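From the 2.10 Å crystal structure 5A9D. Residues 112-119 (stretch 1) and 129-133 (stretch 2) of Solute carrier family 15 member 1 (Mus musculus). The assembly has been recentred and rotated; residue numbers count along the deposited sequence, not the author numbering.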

# COMPACT_ATOMS: atom_id res chain seq x y z
N LYS A 112 19.10 -2.63 6.15
CA LYS A 112 19.28 -4.06 5.94
C LYS A 112 19.16 -4.68 7.33
O LYS A 112 19.86 -4.25 8.25
N MET A 113 18.23 -5.62 7.49
CA MET A 113 18.01 -6.28 8.78
C MET A 113 17.69 -7.74 8.56
O MET A 113 16.73 -8.05 7.86
N SER A 114 18.48 -8.64 9.20
CA SER A 114 18.32 -10.10 9.17
C SER A 114 17.94 -10.62 7.79
O SER A 114 16.94 -11.32 7.66
N GLY A 115 18.72 -10.26 6.77
CA GLY A 115 18.49 -10.69 5.39
C GLY A 115 17.38 -9.98 4.63
O GLY A 115 17.18 -10.24 3.44
N LYS A 116 16.65 -9.07 5.29
CA LYS A 116 15.59 -8.27 4.65
C LYS A 116 16.10 -6.86 4.35
O LYS A 116 17.04 -6.41 4.99
N VAL A 117 15.55 -6.20 3.33
CA VAL A 117 15.99 -4.89 2.87
C VAL A 117 14.80 -3.96 2.76
O VAL A 117 13.74 -4.36 2.28
N TYR A 118 15.00 -2.72 3.13
CA TYR A 118 14.07 -1.61 2.99
C TYR A 118 14.92 -0.63 2.19
O TYR A 118 15.73 0.11 2.75
N GLU A 119 14.76 -0.67 0.88
CA GLU A 119 15.57 0.11 -0.03
C GLU A 119 15.01 1.47 -0.34
O GLU A 119 13.83 1.59 -0.64
N TYR A 129 5.82 -2.62 6.44
CA TYR A 129 6.37 -3.48 7.47
C TYR A 129 6.94 -4.76 6.81
O TYR A 129 6.37 -5.26 5.84
N GLN A 130 7.97 -5.34 7.43
CA GLN A 130 8.54 -6.65 7.13
C GLN A 130 8.62 -7.34 8.50
O GLN A 130 8.67 -6.64 9.53
N PHE A 131 8.53 -8.67 8.53
CA PHE A 131 8.39 -9.44 9.75
C PHE A 131 9.59 -10.31 10.10
O PHE A 131 10.26 -10.86 9.23
N PHE A 132 9.88 -10.37 11.41
CA PHE A 132 11.08 -11.00 11.96
C PHE A 132 10.75 -11.82 13.17
O PHE A 132 9.85 -11.44 13.94
N PRO A 133 11.51 -12.92 13.44
CA PRO A 133 11.29 -13.67 14.69
C PRO A 133 11.69 -12.79 15.89
O PRO A 133 12.46 -11.83 15.72

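The two stretches face each other through their side chains. Strand 116-119 and strand 130-132 run roughly antiparallel, at 151°, with axes 8.8 Å apart at the closest. Ser114 lies nearest Phe132 in the register, and Lys116 nearest Gln130. At these separations no backbone hydrogen bond joins the two stretches, so side chains fill the gap.

Stretch 1 folds back on itself through a type I' turn from Met113 to Lys116. Lys116 N bonds to Met113 O at 2.8 Å, and Met113 N bonds to Lys116 O at 2.9 Å. Ser114 and Gly115 both have positive phi, a region that favours glycine at 115. The turn brings Met113, Ser114 and Lys116 to the contact with their CA-to-CB bonds toward stretch 2.

Phe132 gives up the most surface to the other stretch. Its CA-to-CB bond points toward stretch 1, and chi1 of -56° (m) with chi2 of 87° sets the ring among Met113, Ser114, Lys116 and Tyr118. Met113 is extended, with chi1 and chi2 both t, and this carries its sulfur over one face of the ring. Met113 SD sits 3.8 Å from the centroid of the Phe132 ring, only 12° off the normal, a sulfur-aromatic contact. The chi3 of Met113, -94°, lies between wells. At the ring edge, Ser114 CB approaches Phe132 CD2 at 3.9 Å and Tyr118 OH approaches Phe132 CE1 at 3.2 Å. Met113 O is also close, 3.2 Å from Phe132 CE2.

Lys116 starts with chi1 m and continues with chi2 and chi3 t. This straight run takes the aliphatic chain across to stretch 2, where Lys116 CD lies 3.8 Å from Phe132 CE2. A chi4 of 81° (p) then turns the amine, and Lys116 NZ donates a hydrogen bond to Phe131 O at 3.1 Å. The charged end thus meets a backbone carbonyl while the methylenes pass the aromatic ring.

Gln130 reaches the other way. Its chi1 is m and its chi2 is t, so the amide extends to stretch 1. Gln130 NE2 donates to Val117 O at 2.8 Å, with an angle of 154°. The same nitrogen lies over one face of the Tyr118 ring. The other end of the amide meets water 1, which donates to Gln130 OE1 at 2.7 Å and accepts from Val117 N at 2.9 Å. One side chain therefore serves both backbone polar groups of Val117, the carbonyl directly and the amide through water.

The CA-to-CB bond of Tyr118 points sideways, but its end comes nearer. With chi1 m and chi2 85°, its hydroxyl comes close to both Gln130 and Phe132; Tyr118 OH is 3.5 Å from Gln130 CB. The hydroxyl is hydrogen-bonded elsewhere in the structure. Tyr118 CE1 and Phe132 CZ add an apolar contact at 4.2 Å.

Val117 (chi1 t) and Phe131 (chi1 m) alternate with these residues, and their CA-to-CB bonds point away. Phe131 joins the contact through its carbonyl, and Val117 through its carbonyl and, by water, its amide.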

# COMPACT_ATOMS: atom_id res chain seq x y z
CB LYS A 112 20.64 -4.41 5.29
CG LYS A 112 20.82 -3.82 3.88
CD LYS A 112 21.68 -4.71 3.02
CE LYS A 112 22.02 -4.08 1.69
NZ LYS A 112 23.05 -4.87 0.95
CB MET A 113 16.87 -5.61 9.56
CG MET A 113 16.57 -6.30 10.92
SD MET A 113 15.11 -5.64 11.78
CE MET A 113 15.83 -4.49 12.79
CB SER A 114 17.29 -10.56 10.21
OG SER A 114 17.41 -9.91 11.46
CB LYS A 116 14.29 -8.27 5.47
CG LYS A 116 13.69 -9.70 5.51
CD LYS A 116 12.35 -9.74 6.18
CE LYS A 116 11.78 -11.15 6.14
NZ LYS A 116 12.35 -11.99 7.21
CB VAL A 117 16.76 -4.99 1.49
CG1 VAL A 117 17.30 -3.63 1.06
CG2 VAL A 117 17.88 -6.00 1.54
CB TYR A 118 13.74 -1.00 4.34
CG TYR A 118 13.13 -1.93 5.36
CD1 TYR A 118 13.92 -2.73 6.17
CD2 TYR A 118 11.76 -1.91 5.61
CE1 TYR A 118 13.36 -3.55 7.16
CE2 TYR A 118 11.19 -2.70 6.62
CZ TYR A 118 12.00 -3.48 7.41
OH TYR A 118 11.44 -4.23 8.40
CB GLU A 119 15.84 -0.67 -1.34
CG GLU A 119 17.07 -0.17 -2.08
CD GLU A 119 17.79 -1.21 -2.91
OE1 GLU A 119 17.38 -1.42 -4.08
OE2 GLU A 119 18.77 -1.82 -2.41
CB TYR A 129 5.26 -3.94 8.44
CG TYR A 129 4.69 -2.88 9.36
CD1 TYR A 129 5.29 -2.59 10.58
CD2 TYR A 129 3.52 -2.20 9.02
CE1 TYR A 129 4.76 -1.62 11.44
CE2 TYR A 129 2.96 -1.24 9.88
CZ TYR A 129 3.60 -0.95 11.09
OH TYR A 129 3.09 -0.03 11.96
CB GLN A 130 9.87 -6.56 6.38
CG GLN A 130 9.67 -5.99 4.96
CD GLN A 130 10.89 -6.12 4.11
OE1 GLN A 130 11.11 -7.12 3.47
NE2 GLN A 130 11.67 -5.08 4.03
CB PHE A 131 7.08 -10.27 9.70
CG PHE A 131 5.85 -9.38 9.66
CD1 PHE A 131 5.47 -8.74 8.49
CD2 PHE A 131 5.06 -9.20 10.78
CE1 PHE A 131 4.36 -7.88 8.46
CE2 PHE A 131 3.93 -8.37 10.75
CZ PHE A 131 3.61 -7.68 9.60
CB PHE A 132 12.11 -9.91 12.38
CG PHE A 132 12.50 -8.98 11.25
CD1 PHE A 132 11.75 -7.84 10.99
CD2 PHE A 132 13.58 -9.26 10.43
CE1 PHE A 132 12.05 -7.03 9.88
CE2 PHE A 132 13.92 -8.42 9.38
CZ PHE A 132 13.16 -7.30 9.12
CB PRO A 133 12.24 -14.87 14.54
CG PRO A 133 12.60 -14.93 13.09
CD PRO A 133 12.62 -13.51 12.65
O HOH W 1 13.36 -7.56 1.97